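Local coordinates for activated BY transcription factor SSRB (Salmonella enterica, PDB 2WNW), which belongs to glycosyl hydrolase family 30, combining a TIM barrel with a beta-sandwich domain, at residues Arg4-Asp9 against Leu16-Val21; Asn99-Asp104 against Ser145-Met150; Asp243-Trp248 against Ser276-Leu281. One frame throughout, in Å; residues are numbered along the deposited sequence.

Contact 1: residues Arg4-Asp9 against Leu16-Val21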
loop_
_atom_site.group_PDB
_atom_site.type_symbol
_atom_site.label_atom_id
_atom_site.label_comp_id
_atom_site.label_asym_id
_atom_site.label_seq_id
_atom_site.Cartn_x
_atom_site.Cartn_y
_atom_site.Cartn_z
ATOM N N ARG A 4 13.191 -13.256 19.684
ATOM C CA ARG A 4 12.233 -14.324 19.904
ATOM C C ARG A 4 11.324 -14.414 18.690
ATOM O O ARG A 4 10.928 -13.396 18.125
ATOM C CB ARG A 4 11.385 -14.046 21.146
ATOM C CG ARG A 4 12.158 -14.005 22.453
ATOM C CD ARG A 4 11.193 -13.948 23.631
ATOM N NE ARG A 4 10.470 -12.681 23.705
ATOM C CZ ARG A 4 9.247 -12.544 24.215
ATOM N NH1 ARG A 4 8.598 -13.599 24.691
ATOM N NH2 ARG A 4 8.679 -11.348 24.265
ATOM N N LEU A 5 11.001 -15.638 18.291
ATOM C CA LEU A 5 10.136 -15.867 17.146
ATOM C C LEU A 5 8.903 -16.638 17.601
ATOM O O LEU A 5 9.018 -17.699 18.210
ATOM C CB LEU A 5 10.881 -16.663 16.069
ATOM C CG LEU A 5 10.100 -16.983 14.789
ATOM C CD1 LEU A 5 9.754 -15.689 14.058
ATOM C CD2 LEU A 5 10.931 -17.892 13.896
ATOM N N ILE A 6 7.725 -16.085 17.322
ATOM C CA ILE A 6 6.461 -16.718 17.684
ATOM C C ILE A 6 5.807 -17.107 16.365
ATOM O O ILE A 6 5.419 -16.235 15.581
ATOM C CB ILE A 6 5.531 -15.750 18.449
ATOM C CG1 ILE A 6 6.165 -15.351 19.788
ATOM C CG2 ILE A 6 4.182 -16.417 18.701
ATOM C CD1 ILE A 6 7.313 -14.380 19.662
ATOM N N SER A 7 5.685 -18.410 16.126
ATOM C CA SER A 7 5.128 -18.901 14.873
ATOM C C SER A 7 3.844 -19.713 14.985
ATOM O O SER A 7 3.688 -20.548 15.881
ATOM C CB SER A 7 6.181 -19.746 14.146
ATOM O OG SER A 7 7.412 -19.055 14.054
ATOM N N SER A 8 2.928 -19.456 14.057
ATOM C CA SER A 8 1.659 -20.168 13.998
ATOM C C SER A 8 1.537 -20.856 12.647
ATOM O O SER A 8 1.894 -20.293 11.612
ATOM C CB SER A 8 0.475 -19.211 14.183
ATOM O OG SER A 8 0.396 -18.732 15.513
ATOM N N ASP A 9 1.040 -22.085 12.678
ATOM C CA ASP A 9 0.834 -22.894 11.486
ATOM C C ASP A 9 -0.595 -23.399 11.649
ATOM O O ASP A 9 -0.821 -24.527 12.090
ATOM C CB ASP A 9 1.828 -24.061 11.482
ATOM C CG ASP A 9 1.744 -24.914 10.226
ATOM O OD1 ASP A 9 2.632 -25.773 10.055
ATOM O OD2 ASP A 9 0.805 -24.740 9.420
ATOM N N LEU A 16 1.012 -19.724 18.084
ATOM C CA LEU A 16 1.894 -18.971 18.963
ATOM C C LEU A 16 3.002 -19.805 19.603
ATOM O O LEU A 16 3.171 -19.800 20.825
ATOM C CB LEU A 16 1.058 -18.287 20.049
ATOM C CG LEU A 16 -0.059 -17.360 19.549
ATOM C CD1 LEU A 16 -0.926 -16.923 20.717
ATOM C CD2 LEU A 16 0.543 -16.152 18.842
ATOM N N VAL A 17 3.755 -20.517 18.775
ATOM C CA VAL A 17 4.858 -21.336 19.266
ATOM C C VAL A 17 6.107 -20.462 19.312
ATOM O O VAL A 17 6.543 -19.944 18.286
ATOM C CB VAL A 17 5.103 -22.539 18.341
ATOM C CG1 VAL A 17 6.253 -23.384 18.871
ATOM C CG2 VAL A 17 3.827 -23.369 18.227
ATOM N N GLU A 18 6.678 -20.292 20.501
ATOM C CA GLU A 18 7.862 -19.454 20.645
ATOM C C GLU A 18 9.178 -20.210 20.762
ATOM O O GLU A 18 9.237 -21.311 21.306
ATOM C CB GLU A 18 7.724 -18.535 21.864
ATOM C CG GLU A 18 8.864 -17.527 21.975
ATOM C CD GLU A 18 8.779 -16.651 23.210
ATOM O OE1 GLU A 18 7.682 -16.130 23.507
ATOM O OE2 GLU A 18 9.819 -16.473 23.878
ATOM N N ARG A 19 10.235 -19.596 20.245
ATOM C CA ARG A 19 11.567 -20.171 20.314
ATOM C C ARG A 19 12.598 -19.069 20.125
ATOM O O ARG A 19 12.339 -18.069 19.449
ATOM C CB ARG A 19 11.744 -21.266 19.256
ATOM C CG ARG A 19 11.932 -20.786 17.832
ATOM C CD ARG A 19 11.927 -21.980 16.891
ATOM N NE ARG A 19 12.387 -21.647 15.547
ATOM C CZ ARG A 19 13.653 -21.399 15.230
ATOM N NH1 ARG A 19 14.597 -21.443 16.163
ATOM N NH2 ARG A 19 13.980 -21.111 13.976
ATOM N N ALA A 20 13.758 -19.242 20.748
ATOM C CA ALA A 20 14.825 -18.261 20.653
ATOM C C ALA A 20 15.478 -18.337 19.283
ATOM O O ALA A 20 15.662 -19.420 18.731
ATOM C CB ALA A 20 15.863 -18.509 21.742
ATOM N N VAL A 21 15.818 -17.180 18.730
ATOM C CA VAL A 21 16.460 -17.123 17.426
ATOM C C VAL A 21 17.534 -16.048 17.443
ATOM O O VAL A 21 17.573 -15.208 18.344
ATOM C CB VAL A 21 15.446 -16.783 16.304
ATOM C CG1 VAL A 21 14.363 -17.845 16.236
ATOM C CG2 VAL A 21 14.831 -15.414 16.555
HETATM O O HOH W 1 8.855 -20.102 16.347
#
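Backbone hydrogen bonds define an antiparallel pairing of strand 4-9 with strand 17-21, the N-terminal strands of the mixed beta sheet that continues through strand 437-442. In the hydrogen-bonded pair Leu-5/Arg-19, Leu-5 N reaches Arg-19 O at 3.0 Å, nearly along the C=O axis; in the pair Ser-7/Val-17, Ser-7 N meets Val-17 O at 2.8 Å with the donor above the carbonyl plane. Water 1 donates to the same Val-17 O and also bonds Ser-7 OG. At Leu-16, where the chain turns a corner, the backbone N-H points almost straight (177°) at Ser-8 OG, with Leu-16 N 2.8 Å away, and that hydroxyl is also hydrogen-bonded to His-372 of helix 365-374.

The ionic part lies on the face carrying Arg-4, Ile-6 and Glu-18. The Glu-18 chain runs extended, CG anti to the backbone N, while that of Arg-4 bends at chi3 (-68°) so that NH1 comes to 2.9 Å from Glu-18 OE1 in a salt bridge; guanidinium and carboxylate planes are 73° apart.

Apolar packing comes in two places, at Leu-5 and at Ile-6. The Val-21 and Leu-5 side chains cross at about a right angle, with Val-21 CG1 3.7 Å from Leu-5 CB, whereas Ile-6 CG2 presses on Leu-16, its distance to Leu-16 CA a tight 3.4 Å. Paired amides thus fix the register, while the charge of Glu-18, an exposed residue, is met across the strands by that of Arg-4.

Contact 2: residues Asn99-Asp104 against Ser145-Met150; sequences NYAYVD and SPPAFM
The Phe-149 ring has Met-150 CG over one face, 3.9 Å above the plane and offset toward the rim, while Val-103 O and water 2 lie at its edge, in plane. Both segments lie in beta-to-alpha loops of the TIM barrel: residues 99-104 follow strand 85-90, residues 145-150 follow strand 138-143, and the two strands are neighbours in the barrel sheet. Residues 148-150 of the later loop form a 3-10 turn, with Met-150 N bonding back to Pro-147 O. Phe-149 holds its CG between backbone N and carbonyl carbon, the crowded position (chi1 74°), and its CB lies on the side of the 99-104 loop; its CE1 edge stands 3.6 Å from Val-103 O.

Val-103 supplies the apolar middle. Its CG1, likewise in the crowded position, touches the Pro-147 ring at CG (3.8 Å) and the Phe-149 rim at CE1 (3.9 Å), the valine crossing the phenylalanine at about a right angle. Pro-147 CB rests against Ala-101 CB, 4.0 Å away, so the proline spans two residues of the opposing loop. Ile-173 of helix 167-183 and Leu-109 of helix 106-110 also touch Val-103.

Polar linkage is indirect, and Val-103 O is buried here without a hydrogen-bonding partner in the model. Water 2 joins the backbones, accepting from Phe-149 N at 3.1 Å and donating to Asp-104 O at 2.9 Å.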
loop_
_atom_site.group_PDB
_atom_site.type_symbol
_atom_site.label_atom_id
_atom_site.label_comp_id
_atom_site.label_asym_id
_atom_site.label_seq_id
_atom_site.Cartn_x
_atom_site.Cartn_y
_atom_site.Cartn_z
ATOM N N ASN A 99 -33.933 -4.328 23.118
ATOM C CA ASN A 99 -33.695 -2.886 23.189
ATOM C C ASN A 99 -33.814 -2.401 24.627
ATOM O O ASN A 99 -34.620 -2.918 25.397
ATOM C CB ASN A 99 -34.724 -2.119 22.353
ATOM C CG ASN A 99 -34.635 -2.425 20.870
ATOM O OD1 ASN A 99 -33.675 -2.039 20.193
ATOM N ND2 ASN A 99 -35.643 -3.114 20.354
ATOM N N TYR A 100 -33.008 -1.407 24.986
ATOM C CA TYR A 100 -33.070 -0.811 26.318
ATOM C C TYR A 100 -32.431 0.570 26.292
ATOM O O TYR A 100 -31.460 0.802 25.568
ATOM C CB TYR A 100 -32.409 -1.710 27.384
ATOM C CG TYR A 100 -30.907 -1.898 27.283
ATOM C CD1 TYR A 100 -30.023 -0.917 27.739
ATOM C CD2 TYR A 100 -30.373 -3.063 26.739
ATOM C CE1 TYR A 100 -28.640 -1.095 27.652
ATOM C CE2 TYR A 100 -28.994 -3.251 26.645
ATOM C CZ TYR A 100 -28.134 -2.264 27.099
ATOM O OH TYR A 100 -26.772 -2.443 26.971
ATOM N N ALA A 101 -33.009 1.494 27.055
ATOM C CA ALA A 101 -32.508 2.864 27.132
ATOM C C ALA A 101 -32.456 3.278 28.595
ATOM O O ALA A 101 -33.080 2.645 29.446
ATOM C CB ALA A 101 -33.418 3.804 26.348
ATOM N N TYR A 102 -31.725 4.349 28.888
ATOM C CA TYR A 102 -31.588 4.822 30.262
ATOM C C TYR A 102 -32.786 5.650 30.729
ATOM O O TYR A 102 -32.946 5.910 31.920
ATOM C CB TYR A 102 -30.283 5.609 30.386
ATOM C CG TYR A 102 -29.084 4.788 29.955
ATOM C CD1 TYR A 102 -28.070 5.349 29.180
ATOM C CD2 TYR A 102 -28.971 3.445 30.315
ATOM C CE1 TYR A 102 -26.972 4.592 28.772
ATOM C CE2 TYR A 102 -27.874 2.677 29.915
ATOM C CZ TYR A 102 -26.880 3.259 29.143
ATOM O OH TYR A 102 -25.791 2.514 28.746
ATOM N N VAL A 103 -33.621 6.055 29.780
ATOM C CA VAL A 103 -34.836 6.815 30.067
ATOM C C VAL A 103 -35.820 6.434 28.957
ATOM O O VAL A 103 -35.453 6.408 27.784
ATOM C CB VAL A 103 -34.570 8.346 30.076
ATOM C CG1 VAL A 103 -34.133 8.821 28.702
ATOM C CG2 VAL A 103 -35.825 9.082 30.520
ATOM N N ASP A 104 -37.065 6.137 29.319
ATOM C CA ASP A 104 -38.038 5.699 28.321
ATOM C C ASP A 104 -39.185 6.625 27.942
ATOM O O ASP A 104 -39.916 6.338 26.994
ATOM C CB ASP A 104 -38.613 4.351 28.743
ATOM C CG ASP A 104 -37.548 3.283 28.860
ATOM O OD1 ASP A 104 -36.918 2.960 27.830
ATOM O OD2 ASP A 104 -37.336 2.776 29.984
ATOM N N SER A 145 -28.182 3.916 19.341
ATOM C CA SER A 145 -29.429 4.671 19.208
ATOM C C SER A 145 -29.896 5.386 20.467
ATOM O O SER A 145 -29.777 4.862 21.572
ATOM C CB SER A 145 -30.570 3.757 18.737
ATOM O OG SER A 145 -31.809 4.466 18.707
ATOM N N PRO A 146 -30.415 6.617 20.310
ATOM C CA PRO A 146 -30.921 7.396 21.444
ATOM C C PRO A 146 -32.237 6.719 21.835
ATOM O O PRO A 146 -32.703 5.819 21.130
ATOM C CB PRO A 146 -31.168 8.781 20.840
ATOM C CG PRO A 146 -30.177 8.850 19.704
ATOM C CD PRO A 146 -30.296 7.458 19.106
ATOM N N PRO A 147 -32.853 7.132 22.956
ATOM C CA PRO A 147 -34.121 6.514 23.367
ATOM C C PRO A 147 -35.147 6.700 22.248
ATOM O O PRO A 147 -35.072 7.672 21.497
ATOM C CB PRO A 147 -34.498 7.296 24.626
ATOM C CG PRO A 147 -33.156 7.726 25.177
ATOM C CD PRO A 147 -32.414 8.147 23.930
ATOM N N ALA A 148 -36.103 5.780 22.144
ATOM C CA ALA A 148 -37.119 5.846 21.099
ATOM C C ALA A 148 -37.866 7.174 20.998
ATOM O O ALA A 148 -37.989 7.731 19.906
ATOM C CB ALA A 148 -38.123 4.702 21.269
ATOM N N PHE A 149 -38.355 7.690 22.123
ATOM C CA PHE A 149 -39.112 8.939 22.092
ATOM C C PHE A 149 -38.320 10.160 21.638
ATOM O O PHE A 149 -38.906 11.198 21.334
ATOM C CB PHE A 149 -39.771 9.224 23.452
ATOM C CG PHE A 149 -38.817 9.676 24.524
ATOM C CD1 PHE A 149 -38.031 8.758 25.214
ATOM C CD2 PHE A 149 -38.727 11.026 24.863
ATOM C CE1 PHE A 149 -37.169 9.174 26.234
ATOM C CE2 PHE A 149 -37.869 11.452 25.879
ATOM C CZ PHE A 149 -37.090 10.524 26.565
ATOM N N MET A 150 -36.996 10.039 21.581
ATOM C CA MET A 150 -36.155 11.152 21.147
ATOM C C MET A 150 -35.892 11.115 19.642
ATOM O O MET A 150 -35.195 11.980 19.111
ATOM C CB MET A 150 -34.811 11.133 21.883
ATOM C CG MET A 150 -34.886 11.477 23.360
ATOM S SD MET A 150 -33.245 11.831 24.034
ATOM C CE MET A 150 -33.616 11.909 25.773
HETATM O O HOH W 2 -38.957 5.613 24.350
#

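Contact 3: residues Asp243-Trp248 against Ser276-Leu281; sequences DGLVDW and SQIQYL
Leu-245 and Val-246 present their branches to the 276-281 helix from adjacent positions. Leu-245, with CG anti to the backbone N (chi1 -154°), sets CG 3.7 Å from Leu-281 CD1, and its CD2 extends to Ile-278 CG1 at 3.9 Å; both pairs cross obliquely. The two branches of Val-246 divide the work: CG1 comes to 4.0 Å from Tyr-280 CD2, the side chains meeting at about a right angle, whereas CG2 lies over the aliphatic part of Gln-277, 3.7 Å from its CB.

The helices involved, 245-252 and 275-284, follow consecutive strands of the TIM barrel, 234-239 and 264-268, and belong to its outer layer. Leu-265 and Phe-267 of strand 264-268, touching Leu-245 and Ile-278 respectively, continue the packing inward.

Gln-277 carries the polar edge with an extended chain that delivers its amide to the first turn of the neighbouring helix. Its OE1 accepts from Val-246 N at 2.9 Å, nearly straight (177°) and in the carbonyl plane. On the other side of the amide, NE2 donates to Asp-243 O at 2.9 Å, from above that carbonyl's plane although the acceptor lies near the amide's own plane. Gly-244, at the N-cap, sits between these two bonds in sequence. Water 3 donates to OE1 as well and accepts from Asp-247 N, while Gln-277 NE2 is also hydrogen-bonded to Ser-387 of the second subunit and Asp-247 OD1 forms a salt bridge with Arg-39 of that subunit.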
loop_
_atom_site.group_PDB
_atom_site.type_symbol
_atom_site.label_atom_id
_atom_site.label_comp_id
_atom_site.label_asym_id
_atom_site.label_seq_id
_atom_site.Cartn_x
_atom_site.Cartn_y
_atom_site.Cartn_z
ATOM N N ASP A 243 -14.884 2.515 3.017
ATOM C CA ASP A 243 -15.164 3.052 1.685
ATOM C C ASP A 243 -15.608 4.522 1.663
ATOM O O ASP A 243 -15.436 5.206 0.653
ATOM C CB ASP A 243 -16.212 2.182 0.989
ATOM C CG ASP A 243 -17.550 2.213 1.694
ATOM O OD1 ASP A 243 -18.410 3.036 1.308
ATOM O OD2 ASP A 243 -17.734 1.423 2.643
ATOM N N GLY A 244 -16.165 5.013 2.768
ATOM C CA GLY A 244 -16.617 6.399 2.803
ATOM C C GLY A 244 -15.780 7.301 3.691
ATOM O O GLY A 244 -16.163 8.435 3.996
ATOM N N LEU A 245 -14.620 6.798 4.088
ATOM C CA LEU A 245 -13.704 7.508 4.974
ATOM C C LEU A 245 -13.261 8.907 4.518
ATOM O O LEU A 245 -13.439 9.893 5.242
ATOM C CB LEU A 245 -12.477 6.624 5.208
ATOM C CG LEU A 245 -11.654 6.767 6.484
ATOM C CD1 LEU A 245 -12.560 6.764 7.703
ATOM C CD2 LEU A 245 -10.660 5.607 6.548
ATOM N N VAL A 246 -12.682 8.998 3.326
ATOM C CA VAL A 246 -12.202 10.283 2.828
ATOM C C VAL A 246 -13.314 11.302 2.583
ATOM O O VAL A 246 -13.183 12.469 2.965
ATOM C CB VAL A 246 -11.369 10.100 1.539
ATOM C CG1 VAL A 246 -10.941 11.454 0.995
ATOM C CG2 VAL A 246 -10.138 9.246 1.841
ATOM N N ASP A 247 -14.407 10.869 1.958
ATOM C CA ASP A 247 -15.522 11.774 1.676
ATOM C C ASP A 247 -16.050 12.441 2.947
ATOM O O ASP A 247 -16.292 13.651 2.975
ATOM C CB ASP A 247 -16.677 11.028 0.992
ATOM C CG ASP A 247 -16.303 10.480 -0.379
ATOM O OD1 ASP A 247 -15.612 11.186 -1.142
ATOM O OD2 ASP A 247 -16.720 9.343 -0.702
ATOM N N TRP A 248 -16.233 11.641 3.993
ATOM C CA TRP A 248 -16.748 12.132 5.267
ATOM C C TRP A 248 -15.759 13.054 5.966
ATOM O O TRP A 248 -16.126 14.131 6.442
ATOM C CB TRP A 248 -17.069 10.946 6.171
ATOM C CG TRP A 248 -17.952 11.267 7.331
ATOM C CD1 TRP A 248 -17.565 11.508 8.619
ATOM C CD2 TRP A 248 -19.381 11.282 7.330
ATOM N NE1 TRP A 248 -18.670 11.654 9.425
ATOM C CE2 TRP A 248 -19.797 11.522 8.658
ATOM C CE3 TRP A 248 -20.354 11.108 6.335
ATOM C CZ2 TRP A 248 -21.148 11.592 9.018
ATOM C CZ3 TRP A 248 -21.698 11.175 6.694
ATOM C CH2 TRP A 248 -22.080 11.414 8.024
ATOM N N SER A 276 -6.085 2.428 1.034
ATOM C CA SER A 276 -5.635 3.711 0.501
ATOM C C SER A 276 -6.314 4.923 1.135
ATOM O O SER A 276 -5.709 5.994 1.227
ATOM C CB SER A 276 -5.831 3.755 -1.018
ATOM O OG SER A 276 -4.905 2.910 -1.675
ATOM N N GLN A 277 -7.563 4.768 1.571
ATOM C CA GLN A 277 -8.264 5.892 2.184
ATOM C C GLN A 277 -7.717 6.196 3.572
ATOM O O GLN A 277 -7.716 7.349 4.005
ATOM C CB GLN A 277 -9.774 5.631 2.225
ATOM C CG GLN A 277 -10.394 5.677 0.828
ATOM C CD GLN A 277 -11.897 5.824 0.843
ATOM O OE1 GLN A 277 -12.447 6.620 1.606
ATOM N NE2 GLN A 277 -12.574 5.068 -0.019
ATOM N N ILE A 278 -7.240 5.169 4.266
ATOM C CA ILE A 278 -6.649 5.376 5.584
ATOM C C ILE A 278 -5.343 6.137 5.371
ATOM O O ILE A 278 -5.075 7.139 6.034
ATOM C CB ILE A 278 -6.304 4.047 6.280
ATOM C CG1 ILE A 278 -7.559 3.193 6.455
ATOM C CG2 ILE A 278 -5.683 4.331 7.649
ATOM C CD1 ILE A 278 -7.261 1.829 7.034
ATOM N N GLN A 279 -4.539 5.656 4.424
ATOM C CA GLN A 279 -3.251 6.275 4.123
ATOM C C GLN A 279 -3.357 7.735 3.689
ATOM O O GLN A 279 -2.558 8.571 4.116
ATOM C CB GLN A 279 -2.518 5.471 3.048
ATOM C CG GLN A 279 -1.110 5.971 2.790
ATOM C CD GLN A 279 -0.200 4.878 2.285
ATOM O OE1 GLN A 279 -0.374 4.372 1.175
ATOM N NE2 GLN A 279 0.774 4.495 3.106
ATOM N N TYR A 280 -4.338 8.043 2.848
ATOM C CA TYR A 280 -4.525 9.416 2.386
ATOM C C TYR A 280 -4.815 10.333 3.576
ATOM O O TYR A 280 -4.246 11.417 3.688
ATOM C CB TYR A 280 -5.687 9.500 1.389
ATOM C CG TYR A 280 -5.845 10.867 0.746
ATOM C CD1 TYR A 280 -4.913 11.338 -0.180
ATOM C CD2 TYR A 280 -6.924 11.689 1.066
ATOM C CE1 TYR A 280 -5.052 12.592 -0.773
ATOM C CE2 TYR A 280 -7.073 12.947 0.480
ATOM C CZ TYR A 280 -6.136 13.391 -0.438
ATOM O OH TYR A 280 -6.280 14.631 -1.021
ATOM N N LEU A 281 -5.709 9.902 4.460
ATOM C CA LEU A 281 -6.045 10.712 5.626
ATOM C C LEU A 281 -4.877 10.802 6.601
ATOM O O LEU A 281 -4.716 11.802 7.305
ATOM C CB LEU A 281 -7.277 10.148 6.347
ATOM C CG LEU A 281 -8.622 10.240 5.614
ATOM C CD1 LEU A 281 -9.736 9.877 6.592
ATOM C CD2 LEU A 281 -8.846 11.650 5.076
HETATM O O HOH W 3 -14.588 8.182 0.775
#

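Contacts 2 and 3 both belong to the TIM barrel, one between loops that follow neighbouring strands, the other between helices of the barrel's outer layer; their centres are about 32 Å apart and their nearest atoms about 14 Å. Contact 1 belongs to the separate mixed beta sheet and lies about 49 Å, centre to centre, from contact 2, across the chain's centre, and about 35 Å from contact 3. Along the chain the three are in series, and none touches another. Contact 3 alone meets the second subunit, and a glycerol, probably from the crystallisation liquor, is hydrogen-bonded to Ser-276 N. Contact 1 instead touches the barrel's last helix, 365-374, through Ser-8 and Leu-16, thereby joining sheet to barrel.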